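Local coordinates for uncharacterized protein (Acinetobacter baumannii, PDB 4PAR) that acts as a 5-hydroxymethylcytosine-specific restriction enzyme, probably recognising the modified base through its SRA-like domain and cutting DNA with its Vsr-like nuclease domain, at residues 122-127 and 140-145; 23-28 and 73-78. The protein carries 3 engineered substitutions. One frame throughout, in Å; residues are numbered along the deposited sequence.

Contact 1 of 2, residues 122-127 and 140-145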
# COMPACT_ATOMS: atom_id res chain seq x y z
N ARG F 122 -19.24 8.15 -29.03
CA ARG F 122 -19.94 7.76 -27.81
C ARG F 122 -20.77 6.50 -28.02
O ARG F 122 -21.19 6.20 -29.13
CB ARG F 122 -20.82 8.90 -27.32
CG ARG F 122 -20.02 9.95 -26.58
CD ARG F 122 -20.85 11.12 -26.11
NE ARG F 122 -19.97 12.20 -25.68
CZ ARG F 122 -19.49 13.13 -26.50
NH1 ARG F 122 -19.84 13.14 -27.78
NH2 ARG F 122 -18.68 14.07 -26.03
N VAL F 123 -20.97 5.76 -26.94
CA VAL F 123 -21.88 4.63 -26.99
C VAL F 123 -22.96 4.78 -25.92
O VAL F 123 -22.67 4.79 -24.73
CB VAL F 123 -21.15 3.31 -26.80
CG1 VAL F 123 -22.11 2.15 -27.01
CG2 VAL F 123 -19.97 3.23 -27.77
N ASN F 124 -24.21 4.89 -26.36
CA ASN F 124 -25.33 5.09 -25.44
C ASN F 124 -25.96 3.77 -25.06
O ASN F 124 -26.59 3.11 -25.89
CB ASN F 124 -26.37 6.01 -26.06
CG ASN F 124 -25.78 7.31 -26.53
OD1 ASN F 124 -25.43 7.45 -27.70
ND2 ASN F 124 -25.66 8.27 -25.63
N VAL F 125 -25.81 3.41 -23.79
CA VAL F 125 -26.19 2.08 -23.32
C VAL F 125 -27.57 2.02 -22.68
O VAL F 125 -28.03 0.95 -22.29
CB VAL F 125 -25.17 1.58 -22.32
CG1 VAL F 125 -23.79 1.53 -22.96
CG2 VAL F 125 -25.16 2.47 -21.10
N PHE F 126 -28.24 3.16 -22.57
CA PHE F 126 -29.56 3.19 -21.95
C PHE F 126 -30.62 3.75 -22.89
O PHE F 126 -30.45 4.84 -23.43
CB PHE F 126 -29.53 4.00 -20.65
CG PHE F 126 -28.66 3.40 -19.59
CD1 PHE F 126 -28.56 2.03 -19.45
CD2 PHE F 126 -27.93 4.21 -18.73
CE1 PHE F 126 -27.75 1.48 -18.47
CE2 PHE F 126 -27.13 3.67 -17.75
CZ PHE F 126 -27.04 2.30 -17.62
N LYS F 127 -31.70 3.00 -23.07
CA LYS F 127 -32.82 3.48 -23.88
C LYS F 127 -33.60 4.52 -23.09
O LYS F 127 -33.56 5.71 -23.40
CB LYS F 127 -33.72 2.31 -24.32
CG LYS F 127 -34.04 1.27 -23.25
CD LYS F 127 -35.22 0.40 -23.66
CE LYS F 127 -35.67 -0.52 -22.53
NZ LYS F 127 -36.90 -1.28 -22.89
N HIS F 140 -24.57 -3.13 -30.23
CA HIS F 140 -23.71 -3.77 -31.23
C HIS F 140 -23.61 -2.94 -32.51
O HIS F 140 -22.54 -2.85 -33.10
CB HIS F 140 -24.22 -5.17 -31.56
CG HIS F 140 -24.03 -6.16 -30.45
ND1 HIS F 140 -24.49 -7.45 -30.53
CD2 HIS F 140 -23.44 -6.04 -29.24
CE1 HIS F 140 -24.18 -8.09 -29.41
NE2 HIS F 140 -23.55 -7.25 -28.61
N GLN F 141 -24.73 -2.35 -32.94
CA GLN F 141 -24.72 -1.51 -34.13
C GLN F 141 -23.82 -0.29 -33.94
O GLN F 141 -22.94 -0.02 -34.77
CB GLN F 141 -26.15 -1.07 -34.49
CG GLN F 141 -27.00 -2.19 -35.08
CD GLN F 141 -28.47 -1.83 -35.18
OE1 GLN F 141 -28.90 -0.77 -34.72
NE2 GLN F 141 -29.26 -2.72 -35.77
N GLN F 142 -24.03 0.43 -32.84
CA GLN F 142 -23.16 1.55 -32.47
C GLN F 142 -21.67 1.16 -32.49
O GLN F 142 -20.81 1.88 -33.04
CB GLN F 142 -23.53 2.07 -31.07
CG GLN F 142 -25.00 2.47 -30.91
CD GLN F 142 -25.30 3.09 -29.55
OE1 GLN F 142 -24.55 3.92 -29.04
NE2 GLN F 142 -26.41 2.67 -28.95
N ILE F 143 -21.35 0.01 -31.91
CA ILE F 143 -19.97 -0.44 -31.89
C ILE F 143 -19.47 -0.75 -33.31
O ILE F 143 -18.33 -0.43 -33.65
CB ILE F 143 -19.81 -1.66 -30.99
CG1 ILE F 143 -19.95 -1.22 -29.53
CG2 ILE F 143 -18.47 -2.35 -31.23
CD1 ILE F 143 -20.21 -2.36 -28.57
N ASP F 144 -20.33 -1.34 -34.14
CA ASP F 144 -19.95 -1.69 -35.50
C ASP F 144 -19.57 -0.45 -36.30
O ASP F 144 -18.54 -0.42 -36.98
CB ASP F 144 -21.07 -2.45 -36.20
CG ASP F 144 -21.25 -3.87 -35.67
OD1 ASP F 144 -20.33 -4.37 -34.99
OD2 ASP F 144 -22.30 -4.48 -35.95
N LYS F 145 -20.41 0.58 -36.22
CA LYS F 145 -20.12 1.82 -36.94
C LYS F 145 -18.82 2.44 -36.40
O LYS F 145 -18.00 2.93 -37.17
CB LYS F 145 -21.29 2.81 -36.86
CG LYS F 145 -21.62 3.33 -35.47
CD LYS F 145 -22.72 4.38 -35.46
CE LYS F 145 -23.08 4.77 -34.02
NZ LYS F 145 -21.89 4.91 -33.13
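Gln142 reaches from its helix to Asn124 and grips both polar atoms of that residue's backbone with one side-chain amide. Its chain runs out extended, with CD anti to CA (chi2 -175°), which sets CD well out from the helix, and the amide it carries meets the strand. OE1 accepts the N-H of Asn124, with N and OE1 2.9 Å apart; the donor lies in the carbonyl plane, on a lone pair. NE2 gives the return bond to Asn124 O at 3.1 Å, somewhat tilted out of both planes. Glutamine suits the place because a single flat group supplies one acceptor and one donor, the same pair a neighbouring strand would offer. NE2 has a second acceptor in Asn138 OD1, one turn earlier in the helix, which should help fix the amide's rotation. The side chains of Asn124 and Gln142 cross at about a right angle, though their amide planes are only 35° apart. Val123 CG1 packs against OE1 of Gln142 at 3.6 Å.

In the five-stranded mixed sheet of this PD-(D/E)XK nuclease domain, 119-124 is an outermost strand within the chain. One edge of it pairs with strand 69-74, while Asn124 offers its N-H and C=O to the helix. Strand 122-124 and helix segment 140-145 run nearly antiparallel, at 170°, with axes 8.6 Å apart at closest approach.

Ile143, next in the helix, is buried and leans on Ile33 of helix 26-37, the helix whose Val29 is touched by Val123; a branched apolar side chain suits that interior. Lys145, on the exposed side, folds back along its own helix so that NZ bonds to Gln142 O at 3.2 Å. The same NZ is 4.3 Å from Arg122 O, a proximity without a bond.

Contact 2 of 2, residues 23-28 and 73-78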
# COMPACT_ATOMS: atom_id res chain seq x y z
N LYS F 23 -16.83 2.34 -15.13
CA LYS F 23 -18.23 2.33 -15.51
C LYS F 23 -18.75 0.90 -15.67
O LYS F 23 -17.99 -0.02 -15.96
CB LYS F 23 -18.44 3.12 -16.80
CG LYS F 23 -18.58 4.61 -16.57
CD LYS F 23 -18.52 5.39 -17.87
CE LYS F 23 -17.08 5.70 -18.24
NZ LYS F 23 -16.98 6.53 -19.47
N ARG F 24 -20.06 0.74 -15.50
CA ARG F 24 -20.72 -0.56 -15.52
C ARG F 24 -20.65 -1.28 -16.87
O ARG F 24 -20.40 -2.48 -16.93
CB ARG F 24 -22.18 -0.39 -15.09
CG ARG F 24 -23.01 -1.65 -15.18
CD ARG F 24 -24.25 -1.51 -14.33
NE ARG F 24 -25.39 -2.20 -14.91
CZ ARG F 24 -25.74 -3.45 -14.61
NH1 ARG F 24 -25.03 -4.14 -13.73
NH2 ARG F 24 -26.80 -4.00 -15.19
N TYR F 25 -20.88 -0.54 -17.94
CA TYR F 25 -20.88 -1.11 -19.29
C TYR F 25 -19.55 -0.94 -20.02
O TYR F 25 -19.46 -1.24 -21.21
CB TYR F 25 -22.01 -0.49 -20.11
CG TYR F 25 -23.37 -1.08 -19.78
CD1 TYR F 25 -23.90 -0.96 -18.50
CD2 TYR F 25 -24.11 -1.75 -20.73
CE1 TYR F 25 -25.13 -1.49 -18.18
CE2 TYR F 25 -25.35 -2.29 -20.43
CZ TYR F 25 -25.85 -2.16 -19.15
OH TYR F 25 -27.08 -2.69 -18.84
N GLU F 26 -18.53 -0.46 -19.31
CA GLU F 26 -17.22 -0.16 -19.91
C GLU F 26 -16.52 -1.39 -20.51
O GLU F 26 -16.20 -1.43 -21.70
CB GLU F 26 -16.32 0.49 -18.86
CG GLU F 26 -14.93 0.85 -19.36
CD GLU F 26 -13.92 0.97 -18.22
OE1 GLU F 26 -14.32 0.85 -17.04
OE2 GLU F 26 -12.72 1.19 -18.52
N ALA F 27 -16.28 -2.40 -19.67
CA ALA F 27 -15.62 -3.64 -20.10
C ALA F 27 -16.28 -4.26 -21.32
O ALA F 27 -15.58 -4.71 -22.24
CB ALA F 27 -15.61 -4.64 -18.97
N TYR F 28 -17.60 -4.28 -21.35
CA TYR F 28 -18.31 -4.93 -22.44
C TYR F 28 -18.04 -4.24 -23.76
O TYR F 28 -17.62 -4.87 -24.74
CB TYR F 28 -19.82 -4.96 -22.19
CG TYR F 28 -20.55 -5.76 -23.24
CD1 TYR F 28 -20.60 -7.15 -23.17
CD2 TYR F 28 -21.17 -5.14 -24.32
CE1 TYR F 28 -21.25 -7.90 -24.13
CE2 TYR F 28 -21.83 -5.88 -25.29
CZ TYR F 28 -21.86 -7.27 -25.19
OH TYR F 28 -22.51 -8.04 -26.13
N VAL F 73 -18.06 5.37 -23.18
CA VAL F 73 -19.36 4.81 -22.83
C VAL F 73 -20.19 5.85 -22.07
O VAL F 73 -19.74 6.38 -21.05
CB VAL F 73 -19.21 3.53 -21.98
CG1 VAL F 73 -20.55 3.14 -21.38
CG2 VAL F 73 -18.62 2.40 -22.81
N ASP F 74 -21.38 6.15 -22.59
CA ASP F 74 -22.31 7.03 -21.89
C ASP F 74 -23.37 6.22 -21.18
O ASP F 74 -24.16 5.50 -21.79
CB ASP F 74 -23.00 8.03 -22.85
CG ASP F 74 -23.88 9.06 -22.11
OD1 ASP F 74 -24.10 8.92 -20.89
OD2 ASP F 74 -24.34 10.03 -22.76
N GLU F 75 -23.31 6.30 -19.86
CA GLU F 75 -24.37 5.93 -18.97
C GLU F 75 -24.82 7.19 -18.29
O GLU F 75 -25.99 7.47 -18.19
CB GLU F 75 -23.82 5.00 -17.92
CG GLU F 75 -22.79 4.03 -18.44
CD GLU F 75 -22.32 3.09 -17.37
OE1 GLU F 75 -22.70 3.29 -16.22
OE2 GLU F 75 -21.57 2.15 -17.68
N GLY F 76 -23.87 7.97 -17.81
CA GLY F 76 -24.22 9.23 -17.22
C GLY F 76 -25.11 9.11 -16.01
O GLY F 76 -26.24 8.73 -16.13
N HIS F 77 -24.60 9.43 -14.84
CA HIS F 77 -25.46 9.59 -13.71
C HIS F 77 -25.45 8.54 -12.65
O HIS F 77 -25.73 8.85 -11.49
CB HIS F 77 -26.89 9.84 -14.15
CG HIS F 77 -27.20 11.29 -14.41
ND1 HIS F 77 -26.75 12.28 -13.63
CD2 HIS F 77 -27.96 11.90 -15.41
CE1 HIS F 77 -27.19 13.46 -14.10
NE2 HIS F 77 -27.92 13.22 -15.18
N HIS F 78 -25.15 7.30 -12.97
CA HIS F 78 -25.21 6.30 -11.94
C HIS F 78 -23.87 5.82 -11.51
O HIS F 78 -23.67 5.40 -10.36
CB HIS F 78 -26.04 5.14 -12.42
CG HIS F 78 -27.20 5.54 -13.27
ND1 HIS F 78 -28.46 5.45 -12.85
CD2 HIS F 78 -27.25 6.03 -14.56
CE1 HIS F 78 -29.28 5.86 -13.82
NE2 HIS F 78 -28.54 6.22 -14.86
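The Tyr25 ring and the Glu75 carboxylate stand almost perpendicular, their planes 84° apart. OE2 of Glu75 comes to the ring obliquely, 4.0 Å from CD1, while Pro133 and, from the second subunit, Ile14 also pack against the tyrosine. Both carboxylate oxygens lie near the backbone N and CB of Arg24, OE2 the nearer; the Arg24 guanidinium leads off to a salt bridge with Asp11 of the second subunit.

Glu75 runs extended, CD anti to CA (chi2 -177°), which sets CD far from its own backbone; OE2 meets the turn that precedes helix 26-37. There Tyr25 N, at the N-cap position, donates to OE2 over 2.8 Å in a nearly straight bond of 174°, meeting the oxygen almost along its C-O axis. Arg24 N is also close to OE2, at 3.0 Å, but its N-H is poorly aimed and makes no bond. A glutamate fits because it is long enough to span from the loop after strand 69-74 to this backbone N-H.

Val73 presents a branched apolar surface: CG1 touches Tyr25 CB at 4.1 Å, and CG2 lies equally far from Glu26 CA. Lys23 lays its methylenes beside Glu75 and Val73, then bonds through NZ to Val73 O at 3.2 Å, in the carbonyl plane and on a lone pair.

Lys23 NZ also forms a salt bridge with Asp61, whose OD2 accepts Val73 N as well. Lysine donating to a carbonyl and glutamate accepting an N-H thus join the strand end to the loop leading into helix 26-37 by two bonds of opposite polarity.

Contacts 1 and 2 lie on neighbouring strands of one sheet, their centres 11 Å apart. Strand 119-124 meets strand 69-74 where Val123 O lies 2.8 Å from Asp74 N, a probable hydrogen bond. A second bridge joins the helices: Tyr28 OH and His140 NE2, also 2.8 Å apart, probably bond, tying helix 26-37 to helix 136-159. Beyond the strands, Phe126 CE2 packs on Glu75 CB at 3.6 Å. Both helices also face the second subunit, Tyr28 toward His35 and His140 toward Phe40 of that chain. Contact 2 is nearer the bound DNA, its nearest atom about 11 Å away against about 18 Å for contact 1.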